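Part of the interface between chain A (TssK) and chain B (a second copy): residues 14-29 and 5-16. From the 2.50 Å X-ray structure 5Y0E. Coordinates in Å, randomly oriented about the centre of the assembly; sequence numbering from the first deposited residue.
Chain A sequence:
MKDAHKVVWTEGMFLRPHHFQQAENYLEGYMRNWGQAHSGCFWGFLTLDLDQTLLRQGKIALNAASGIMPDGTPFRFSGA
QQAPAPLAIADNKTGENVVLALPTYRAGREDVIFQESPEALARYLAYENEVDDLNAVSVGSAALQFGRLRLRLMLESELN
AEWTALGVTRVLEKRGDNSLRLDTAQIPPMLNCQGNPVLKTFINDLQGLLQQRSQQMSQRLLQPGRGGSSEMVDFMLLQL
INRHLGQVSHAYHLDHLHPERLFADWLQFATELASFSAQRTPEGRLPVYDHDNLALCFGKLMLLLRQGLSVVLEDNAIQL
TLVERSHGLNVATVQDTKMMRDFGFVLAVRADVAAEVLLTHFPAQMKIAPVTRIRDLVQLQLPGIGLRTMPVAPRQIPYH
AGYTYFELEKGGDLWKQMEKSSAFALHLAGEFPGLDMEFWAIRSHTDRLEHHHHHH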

# COMPACT_ATOMS: atom_id res chain seq x y z
N PHE A 14 -30.80 -5.19 44.77
CA PHE A 14 -31.06 -6.62 44.70
C PHE A 14 -30.60 -7.15 43.35
O PHE A 14 -30.98 -6.62 42.30
CB PHE A 14 -32.53 -6.93 44.92
CG PHE A 14 -32.80 -8.39 44.91
CD1 PHE A 14 -32.02 -9.25 45.65
CD2 PHE A 14 -33.81 -8.91 44.13
CE1 PHE A 14 -32.24 -10.59 45.63
CE2 PHE A 14 -34.04 -10.26 44.11
CZ PHE A 14 -33.25 -11.10 44.86
N LEU A 15 -29.70 -8.12 43.35
CA LEU A 15 -29.19 -8.62 42.10
C LEU A 15 -30.10 -9.58 41.37
O LEU A 15 -30.66 -10.46 41.95
CB LEU A 15 -27.84 -9.32 42.30
CG LEU A 15 -26.59 -8.54 42.67
CD1 LEU A 15 -25.45 -9.47 42.93
CD2 LEU A 15 -26.22 -7.54 41.61
N ARG A 16 -30.22 -9.37 40.08
CA ARG A 16 -31.00 -10.24 39.23
C ARG A 16 -30.20 -10.58 37.98
O ARG A 16 -29.14 -10.05 37.77
CB ARG A 16 -32.34 -9.61 38.91
CG ARG A 16 -33.38 -10.01 39.92
CD ARG A 16 -34.71 -9.38 39.64
NE ARG A 16 -35.59 -10.31 38.99
CZ ARG A 16 -36.80 -10.00 38.57
NH1 ARG A 16 -37.26 -8.79 38.76
NH2 ARG A 16 -37.55 -10.90 37.98
N PRO A 17 -30.68 -11.52 37.17
CA PRO A 17 -29.91 -11.91 36.00
C PRO A 17 -29.75 -10.77 35.03
O PRO A 17 -28.74 -10.61 34.41
CB PRO A 17 -30.76 -13.01 35.38
CG PRO A 17 -31.68 -13.43 36.45
CD PRO A 17 -31.95 -12.23 37.25
N HIS A 18 -30.78 -9.99 34.92
CA HIS A 18 -30.81 -8.85 34.05
C HIS A 18 -29.60 -7.92 34.16
O HIS A 18 -29.15 -7.41 33.17
CB HIS A 18 -32.08 -8.07 34.30
CG HIS A 18 -33.29 -8.93 34.48
ND1 HIS A 18 -33.31 -10.26 34.15
CD2 HIS A 18 -34.51 -8.65 34.98
CE1 HIS A 18 -34.50 -10.76 34.43
NE2 HIS A 18 -35.24 -9.80 34.93
N HIS A 19 -29.10 -7.67 35.36
CA HIS A 19 -27.94 -6.87 35.54
C HIS A 19 -26.77 -7.38 34.74
O HIS A 19 -26.18 -6.66 33.99
CB HIS A 19 -27.56 -6.83 37.00
CG HIS A 19 -28.58 -6.16 37.84
ND1 HIS A 19 -29.27 -6.82 38.82
CD2 HIS A 19 -29.05 -4.90 37.83
CE1 HIS A 19 -30.12 -6.00 39.39
NE2 HIS A 19 -30.01 -4.83 38.80
N PHE A 20 -26.43 -8.64 34.91
CA PHE A 20 -25.31 -9.17 34.19
C PHE A 20 -25.56 -9.19 32.71
O PHE A 20 -24.67 -8.98 31.94
CB PHE A 20 -25.01 -10.56 34.70
CG PHE A 20 -24.69 -10.59 36.14
CD1 PHE A 20 -25.69 -10.58 37.07
CD2 PHE A 20 -23.40 -10.59 36.57
CE1 PHE A 20 -25.41 -10.59 38.40
CE2 PHE A 20 -23.10 -10.61 37.90
CZ PHE A 20 -24.12 -10.61 38.82
N GLN A 21 -26.78 -9.45 32.33
CA GLN A 21 -27.15 -9.48 30.92
C GLN A 21 -26.92 -8.13 30.27
O GLN A 21 -26.20 -8.02 29.27
CB GLN A 21 -28.61 -9.91 30.79
CG GLN A 21 -28.87 -11.32 31.28
CD GLN A 21 -30.34 -11.68 31.20
OE1 GLN A 21 -31.19 -10.84 30.92
NE2 GLN A 21 -30.64 -12.94 31.47
N GLN A 22 -27.53 -7.08 30.82
CA GLN A 22 -27.37 -5.76 30.25
C GLN A 22 -25.93 -5.29 30.33
O GLN A 22 -25.49 -4.50 29.50
CB GLN A 22 -28.28 -4.78 30.96
CG GLN A 22 -29.70 -5.23 30.99
CD GLN A 22 -30.33 -5.21 29.63
OE1 GLN A 22 -30.53 -4.15 29.07
NE2 GLN A 22 -30.64 -6.37 29.10
N ALA A 23 -25.19 -5.76 31.32
CA ALA A 23 -23.82 -5.36 31.47
C ALA A 23 -22.97 -5.92 30.37
O ALA A 23 -22.07 -5.26 29.89
CB ALA A 23 -23.28 -5.78 32.81
N GLU A 24 -23.19 -7.17 30.01
CA GLU A 24 -22.49 -7.75 28.88
C GLU A 24 -22.91 -7.07 27.58
O GLU A 24 -22.07 -6.81 26.71
CB GLU A 24 -22.71 -9.27 28.82
CG GLU A 24 -21.82 -10.05 29.80
CD GLU A 24 -21.98 -11.58 29.77
OE1 GLU A 24 -20.99 -12.29 30.07
OE2 GLU A 24 -23.07 -12.08 29.46
N ASN A 25 -24.18 -6.71 27.46
CA ASN A 25 -24.61 -5.92 26.31
C ASN A 25 -23.82 -4.62 26.23
O ASN A 25 -23.22 -4.30 25.20
CB ASN A 25 -26.11 -5.62 26.38
CG ASN A 25 -26.96 -6.78 25.93
OD1 ASN A 25 -26.48 -7.89 25.74
ND2 ASN A 25 -28.23 -6.53 25.75
N TYR A 26 -23.79 -3.88 27.32
CA TYR A 26 -23.08 -2.62 27.32
C TYR A 26 -21.63 -2.76 26.95
O TYR A 26 -21.12 -2.03 26.13
CB TYR A 26 -23.21 -1.94 28.68
CG TYR A 26 -22.19 -0.89 28.91
CD1 TYR A 26 -22.34 0.37 28.40
CD2 TYR A 26 -21.05 -1.17 29.61
CE1 TYR A 26 -21.39 1.32 28.58
CE2 TYR A 26 -20.10 -0.21 29.80
CZ TYR A 26 -20.28 1.03 29.28
OH TYR A 26 -19.34 1.98 29.47
N LEU A 27 -20.96 -3.73 27.53
CA LEU A 27 -19.55 -3.89 27.26
C LEU A 27 -19.31 -4.34 25.83
O LEU A 27 -18.40 -3.84 25.16
CB LEU A 27 -18.94 -4.87 28.24
CG LEU A 27 -18.77 -4.33 29.65
CD1 LEU A 27 -18.29 -5.45 30.53
CD2 LEU A 27 -17.77 -3.19 29.66
N GLU A 28 -20.11 -5.30 25.36
CA GLU A 28 -20.01 -5.71 23.96
C GLU A 28 -20.18 -4.51 23.05
O GLU A 28 -19.42 -4.34 22.10
CB GLU A 28 -21.06 -6.78 23.64
CG GLU A 28 -20.54 -8.19 23.68
CD GLU A 28 -21.63 -9.20 23.94
OE1 GLU A 28 -22.79 -8.88 23.68
OE2 GLU A 28 -21.33 -10.32 24.41
N GLY A 29 -21.16 -3.66 23.33
CA GLY A 29 -21.38 -2.50 22.50
C GLY A 29 -20.24 -1.51 22.56
O GLY A 29 -19.96 -0.83 21.58
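Chain B (5-16) HKVVWTEGMFLR

Residues Lys B6 to Trp B9 of chain B run extended along the chain A helix, in the opposite sense: early residues of B lie by the later helical turns, later residues by the helix start. Nearest CA atoms mark the register: Pro A17 CA to Trp B9 CA is 5.3 Å, whereas Glu A24 CA to Lys B6 CA is 9.1 Å, so the backbones are close at Trp B9 and long side chains bridge the wider gap at Lys B6. From Lys B6 to Trp B9 the backbone keeps extended phi/psi values (-80/138 to -112/111); a type II turn from Thr B10 to Met B13 then bends it sharply, closed by Met B13 N to Thr B10 O at 3.3 Å. Gly B12, at phi/psi 89/6, takes the turn position where a CB would be jammed against the preceding carbonyl. The two stretches bury 624 Å² together.

Trp B9 supplies most of the apolar contact and contributes the largest covered area, its CB directed toward chain A with chi1 m and chi2 86°. Its six-membered ring forms an offset stack with the Phe A20 ring, centroids 4.3 Å apart and planes at 19°, while Phe A20 CB stands over the five-membered ring, 3.5 Å from its centroid and 11° off the normal. Leu B15, beyond the turn, brings CD2 to 3.9 Å from Phe A20 CZ and CD1 to 4.0 Å from Leu A15 CD1. Pro A17 packs against backbone as well as side chain: its CB is 3.5 Å from Trp B9 O and 4.4 Å from Trp B9 CB, its CG 3.6 Å from Glu B11 CA.

Two hydrogen bonds secure the same residue. Trp B9 NE1 donates to Glu A24 OE2 at 3.2 Å (156°), the carboxylate oxygen lying near the ring plane. Gln A21 NE2 donates a weak bond to Trp B9 O at 3.4 Å (139°), so Trp B9 is held by side chain and backbone.

Charged side chains close both ends. Arg A16 NE and Glu B11 OE2 form a hydrogen-bonded salt bridge at 3.2 Å (155°), with the oxygen near the guanidinium plane; the end of the Glu B11 side chain comes nearer to chain A although its CB points sideways. At the other end, Lys B6, all-t from chi1 to chi4, stretches out to a long salt bridge, NZ to Glu A28 OE2 at 3.8 Å. Its CE lies 3.1 Å from Glu A24 OE2, but NZ is 4.1 Å from that oxygen, beyond salt-bridge range.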

# COMPACT_ATOMS: atom_id res chain seq x y z
N HIS B 5 -16.24 -18.92 26.22
CA HIS B 5 -17.63 -18.70 25.84
C HIS B 5 -18.36 -17.80 26.81
O HIS B 5 -17.93 -17.56 27.93
CB HIS B 5 -18.37 -20.02 25.70
CG HIS B 5 -17.81 -20.89 24.64
ND1 HIS B 5 -18.25 -20.84 23.33
CD2 HIS B 5 -16.81 -21.80 24.67
CE1 HIS B 5 -17.56 -21.70 22.61
NE2 HIS B 5 -16.69 -22.30 23.39
N LYS B 6 -19.51 -17.33 26.37
CA LYS B 6 -20.30 -16.38 27.12
C LYS B 6 -21.10 -17.09 28.19
O LYS B 6 -21.65 -18.17 27.97
CB LYS B 6 -21.21 -15.60 26.17
CG LYS B 6 -22.02 -14.54 26.81
CD LYS B 6 -22.84 -13.81 25.81
CE LYS B 6 -23.68 -12.74 26.50
NZ LYS B 6 -24.56 -11.92 25.61
N VAL B 7 -21.15 -16.48 29.36
CA VAL B 7 -21.85 -17.03 30.51
C VAL B 7 -23.33 -16.75 30.36
O VAL B 7 -23.73 -15.66 29.92
CB VAL B 7 -21.29 -16.40 31.80
CG1 VAL B 7 -22.15 -16.75 32.99
CG2 VAL B 7 -19.86 -16.81 32.01
N VAL B 8 -24.16 -17.73 30.68
CA VAL B 8 -25.60 -17.53 30.77
C VAL B 8 -25.94 -17.28 32.22
O VAL B 8 -25.47 -17.99 33.11
CB VAL B 8 -26.38 -18.74 30.23
CG1 VAL B 8 -27.86 -18.55 30.48
CG2 VAL B 8 -26.12 -18.92 28.77
N TRP B 9 -26.74 -16.26 32.46
CA TRP B 9 -27.14 -15.88 33.81
C TRP B 9 -28.63 -16.17 33.95
O TRP B 9 -29.46 -15.51 33.32
CB TRP B 9 -26.83 -14.41 34.06
CG TRP B 9 -25.47 -13.98 33.62
CD1 TRP B 9 -25.12 -13.58 32.38
CD2 TRP B 9 -24.29 -13.89 34.41
NE1 TRP B 9 -23.80 -13.25 32.34
CE2 TRP B 9 -23.26 -13.44 33.58
CE3 TRP B 9 -24.00 -14.15 35.76
CZ2 TRP B 9 -21.97 -13.24 34.04
CZ3 TRP B 9 -22.72 -13.95 36.20
CH2 TRP B 9 -21.72 -13.50 35.35
N THR B 10 -28.97 -17.15 34.76
CA THR B 10 -30.36 -17.51 34.93
C THR B 10 -30.93 -17.07 36.24
O THR B 10 -30.22 -16.78 37.16
CB THR B 10 -30.52 -19.02 34.87
OG1 THR B 10 -29.55 -19.62 35.72
CG2 THR B 10 -30.29 -19.49 33.49
N GLU B 11 -32.25 -16.99 36.30
CA GLU B 11 -32.89 -16.60 37.52
C GLU B 11 -32.77 -17.73 38.49
O GLU B 11 -32.96 -18.87 38.15
CB GLU B 11 -34.33 -16.27 37.29
CG GLU B 11 -34.97 -15.63 38.50
CD GLU B 11 -35.06 -14.14 38.39
OE1 GLU B 11 -35.24 -13.64 37.28
OE2 GLU B 11 -34.97 -13.46 39.41
N GLY B 12 -32.40 -17.38 39.71
CA GLY B 12 -32.24 -18.33 40.77
C GLY B 12 -30.86 -18.88 40.82
O GLY B 12 -30.58 -19.75 41.60
N MET B 13 -29.97 -18.35 40.00
CA MET B 13 -28.61 -18.85 39.95
C MET B 13 -27.79 -18.44 41.14
O MET B 13 -27.90 -17.34 41.62
CB MET B 13 -27.92 -18.41 38.68
CG MET B 13 -26.63 -19.12 38.37
SD MET B 13 -25.79 -18.42 36.97
CE MET B 13 -26.28 -19.61 35.76
N PHE B 14 -26.96 -19.35 41.60
CA PHE B 14 -26.11 -19.10 42.71
C PHE B 14 -24.80 -18.61 42.18
O PHE B 14 -24.09 -19.36 41.58
CB PHE B 14 -25.88 -20.38 43.46
CG PHE B 14 -24.98 -20.24 44.62
CD1 PHE B 14 -25.31 -19.44 45.66
CD2 PHE B 14 -23.79 -20.90 44.65
CE1 PHE B 14 -24.48 -19.30 46.73
CE2 PHE B 14 -22.95 -20.76 45.71
CZ PHE B 14 -23.30 -19.97 46.76
N LEU B 15 -24.47 -17.35 42.41
CA LEU B 15 -23.24 -16.79 41.92
C LEU B 15 -22.06 -17.35 42.59
O LEU B 15 -22.03 -17.48 43.78
CB LEU B 15 -23.23 -15.30 42.12
CG LEU B 15 -24.35 -14.54 41.47
CD1 LEU B 15 -24.50 -13.25 42.22
CD2 LEU B 15 -23.98 -14.27 40.04
N ARG B 16 -21.07 -17.71 41.81
CA ARG B 16 -19.81 -18.27 42.27
C ARG B 16 -18.70 -17.50 41.61
O ARG B 16 -18.93 -16.79 40.62
CB ARG B 16 -19.75 -19.76 41.96
CG ARG B 16 -20.89 -20.51 42.60
CD ARG B 16 -20.59 -21.97 42.80
NE ARG B 16 -19.28 -22.15 43.41
CZ ARG B 16 -18.69 -23.33 43.50
NH1 ARG B 16 -19.29 -24.40 43.01
NH2 ARG B 16 -17.49 -23.43 44.05